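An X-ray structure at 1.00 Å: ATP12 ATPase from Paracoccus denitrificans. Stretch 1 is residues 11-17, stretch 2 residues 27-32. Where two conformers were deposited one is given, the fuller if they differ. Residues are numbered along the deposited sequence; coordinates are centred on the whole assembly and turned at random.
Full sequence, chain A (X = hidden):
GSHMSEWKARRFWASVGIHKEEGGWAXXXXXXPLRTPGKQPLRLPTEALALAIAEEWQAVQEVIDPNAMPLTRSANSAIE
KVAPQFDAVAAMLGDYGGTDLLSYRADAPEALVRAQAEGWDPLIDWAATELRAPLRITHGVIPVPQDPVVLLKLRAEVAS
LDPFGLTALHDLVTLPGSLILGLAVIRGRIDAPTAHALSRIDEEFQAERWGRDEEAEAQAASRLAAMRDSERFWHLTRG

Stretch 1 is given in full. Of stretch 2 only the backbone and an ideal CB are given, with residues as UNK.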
# COMPACT_ATOMS: atom_id res chain seq x y z
N ARG A 11 -3.16 -6.24 28.35
CA ARG A 11 -3.46 -7.59 27.91
C ARG A 11 -4.31 -8.25 28.98
O ARG A 11 -3.87 -8.86 29.99
CB ARG A 11 -2.27 -8.45 27.66
CG ARG A 11 -2.59 -9.79 27.13
CD ARG A 11 -1.50 -10.77 27.08
NE ARG A 11 -1.92 -12.06 26.54
CZ ARG A 11 -1.34 -12.67 25.60
NH1 ARG A 11 -0.29 -12.00 25.07
NH2 ARG A 11 -1.82 -13.84 25.19
N PHE A 12 -5.61 -8.15 28.77
CA PHE A 12 -6.57 -8.73 29.73
C PHE A 12 -6.97 -10.13 29.35
O PHE A 12 -7.86 -10.69 30.00
CB PHE A 12 -7.80 -7.80 29.88
CG PHE A 12 -8.56 -7.64 28.61
CD1 PHE A 12 -9.53 -8.54 28.18
CD2 PHE A 12 -8.32 -6.56 27.77
CE1 PHE A 12 -10.20 -8.32 26.99
CE2 PHE A 12 -8.99 -6.38 26.57
CZ PHE A 12 -9.94 -7.29 26.14
N TRP A 13 -6.41 -10.70 28.26
CA TRP A 13 -6.74 -12.04 27.80
C TRP A 13 -5.54 -12.94 28.00
O TRP A 13 -4.40 -12.53 27.90
CB TRP A 13 -7.14 -12.02 26.29
CG TRP A 13 -6.04 -11.50 25.41
CD1 TRP A 13 -5.09 -12.23 24.74
CD2 TRP A 13 -5.74 -10.14 25.14
NE1 TRP A 13 -4.23 -11.40 24.05
CE2 TRP A 13 -4.58 -10.13 24.27
CE3 TRP A 13 -6.31 -8.90 25.47
CZ2 TRP A 13 -4.03 -8.96 23.83
CZ3 TRP A 13 -5.71 -7.74 25.00
CH2 TRP A 13 -4.60 -7.79 24.20
N ALA A 14 -5.84 -14.22 28.18
CA ALA A 14 -4.82 -15.23 28.30
C ALA A 14 -4.48 -15.86 26.96
O ALA A 14 -3.31 -15.88 26.56
CB ALA A 14 -5.19 -16.29 29.37
N SER A 15 -5.50 -16.33 26.26
CA SER A 15 -5.35 -17.14 25.08
C SER A 15 -5.76 -16.40 23.80
O SER A 15 -6.60 -15.49 23.83
CB SER A 15 -6.20 -18.42 25.16
OG SER A 15 -7.58 -18.16 25.00
N VAL A 16 -5.18 -16.81 22.68
CA VAL A 16 -5.48 -16.28 21.36
C VAL A 16 -5.65 -17.50 20.42
O VAL A 16 -4.84 -18.43 20.46
CB VAL A 16 -4.40 -15.36 20.80
CG1 VAL A 16 -4.79 -14.79 19.48
CG2 VAL A 16 -4.12 -14.24 21.80
N GLY A 17 -6.63 -17.45 19.54
CA GLY A 17 -6.79 -18.49 18.51
C GLY A 17 -7.58 -17.89 17.32
O GLY A 17 -7.81 -16.68 17.30
N UNK A 27 -10.55 -13.78 14.85
CA UNK A 27 -9.45 -13.92 15.80
C UNK A 27 -10.04 -13.85 17.19
O UNK A 27 -10.76 -12.89 17.48
CB UNK A 27 -8.38 -12.85 15.60
N UNK A 28 -9.78 -14.86 18.01
CA UNK A 28 -10.40 -15.03 19.31
C UNK A 28 -9.43 -14.69 20.42
O UNK A 28 -8.34 -15.24 20.51
CB UNK A 28 -10.91 -16.46 19.48
N UNK A 29 -9.88 -13.82 21.31
CA UNK A 29 -9.16 -13.46 22.55
C UNK A 29 -9.94 -14.13 23.67
O UNK A 29 -11.09 -13.72 23.90
CB UNK A 29 -9.05 -11.95 22.75
N UNK A 30 -9.36 -15.14 24.33
CA UNK A 30 -10.10 -15.93 25.30
C UNK A 30 -11.50 -16.26 24.77
O UNK A 30 -12.49 -16.03 25.46
CB UNK A 30 -10.19 -15.18 26.63
N UNK A 31 -11.51 -16.81 23.56
CA UNK A 31 -12.68 -17.42 22.93
C UNK A 31 -13.69 -16.40 22.44
O UNK A 31 -14.76 -16.78 21.99
CB UNK A 31 -13.36 -18.37 23.91
N UNK A 32 -13.38 -15.13 22.44
CA UNK A 32 -14.26 -14.08 21.97
C UNK A 32 -13.73 -13.41 20.74
O UNK A 32 -12.57 -12.91 20.77
CB UNK A 32 -14.48 -13.04 23.07

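The two stretches pair as antiparallel strands, with position 28 opposite Gly 17 and position 29 opposite Val 16, and a type I' turn spans positions 29 to 32.

At position 27 the CA-to-CB bond points sideways, and the ideal CB lies 4.2 Å from Gly 17 O. The extended backbone (phi/psi -108/125) suits a beta-branched or other apolar residue able to reach the methyls of Val 16. Val 27 (rotamer t) places its CG1 4.2 Å from Val 16 CG1.

Position 28 is bound through its backbone: its N donates to Gly 17 O at 2.8 Å, and its O accepts from Gly 17 N at 3.0 Å. The CB points to the face on which Gly 17 presents no side chain, so many residues, polar or apolar, would fit. It is Leu 28 (chi1 m, chi2 t), whose CB lies 3.7 Å from Gly 17 O.

At position 29 the CB turns to the same face as the Val 16 side chain, and the ideal CB is 4.0 Å from Trp 13 CB. An indole ring and a valine methyl offer an apolar surface, suited to leucine, isoleucine, methionine or an aromatic residue. Leu 29 occupies it. Its CD2 sits over one face of the indole, 4.0 Å from the centroid of the five-membered ring of Trp 13 and only 10° off the normal, and also 4.0 Å from Val 16 CG2.

Position 30 has phi/psi 43/52, a left-handed conformation that favours glycine, asparagine or aspartate. Its N donates to Ser 15 O at 2.8 Å. The CB points sideways, but nearby stand three donors, Ala 14 N, Ser 15 N and Ser 15 OG, so a short acceptor is called for. Asp 30 meets them with its carboxylate: OD2 accepts from Ala 14 N at 2.9 Å, while OD1 accepts from Ser 15 N at 2.7 Å and from Ser 15 OG at 2.9 Å. Water 1 donates to both Asp 30 OD2 and Phe 12 O.

Position 31, again with positive phi (74/10), would suit glycine or asparagine; its CB points away from stretch 1. Glu 31 curls back, and water 3 donates to both its OE2 and Ser 15 OG.

At position 32 nothing of stretch 1 lies near the ideal CB, so almost any residue is compatible; Arg 32 extends without contacting stretch 1.

Stretch 2, residues 27-32: VLLDER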
# COMPACT_ATOMS: atom_id res chain seq x y z
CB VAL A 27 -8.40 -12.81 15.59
CG1 VAL A 27 -7.30 -12.86 16.67
CG2 VAL A 27 -7.77 -12.95 14.20
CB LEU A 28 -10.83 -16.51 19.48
CG LEU A 28 -11.67 -17.14 18.38
CD1 LEU A 28 -11.95 -18.62 18.67
CD2 LEU A 28 -12.92 -16.32 18.26
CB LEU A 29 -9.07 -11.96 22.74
CG LEU A 29 -8.48 -11.15 21.60
CD1 LEU A 29 -8.39 -9.65 21.98
CD2 LEU A 29 -7.12 -11.67 21.24
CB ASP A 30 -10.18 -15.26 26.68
CG ASP A 30 -8.90 -15.44 27.44
OD1 ASP A 30 -8.06 -16.31 27.12
OD2 ASP A 30 -8.74 -14.68 28.42
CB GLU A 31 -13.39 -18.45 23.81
CG GLU A 31 -12.41 -19.54 24.24
CD GLU A 31 -11.85 -20.39 23.14
OE1 GLU A 31 -12.40 -20.45 22.01
OE2 GLU A 31 -10.81 -21.09 23.37
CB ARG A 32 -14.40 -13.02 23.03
CG ARG A 32 -15.33 -11.92 22.66
CD ARG A 32 -15.23 -10.81 23.70
NE ARG A 32 -16.22 -9.81 23.51
CZ ARG A 32 -16.54 -8.93 24.47
NH1 ARG A 32 -15.90 -8.92 25.65
NH2 ARG A 32 -17.48 -8.04 24.21
O HOH W 1 -10.23 -12.43 29.01
O HOH W 2 -8.92 -17.63 22.38
O HOH W 3 -9.03 -20.39 25.33
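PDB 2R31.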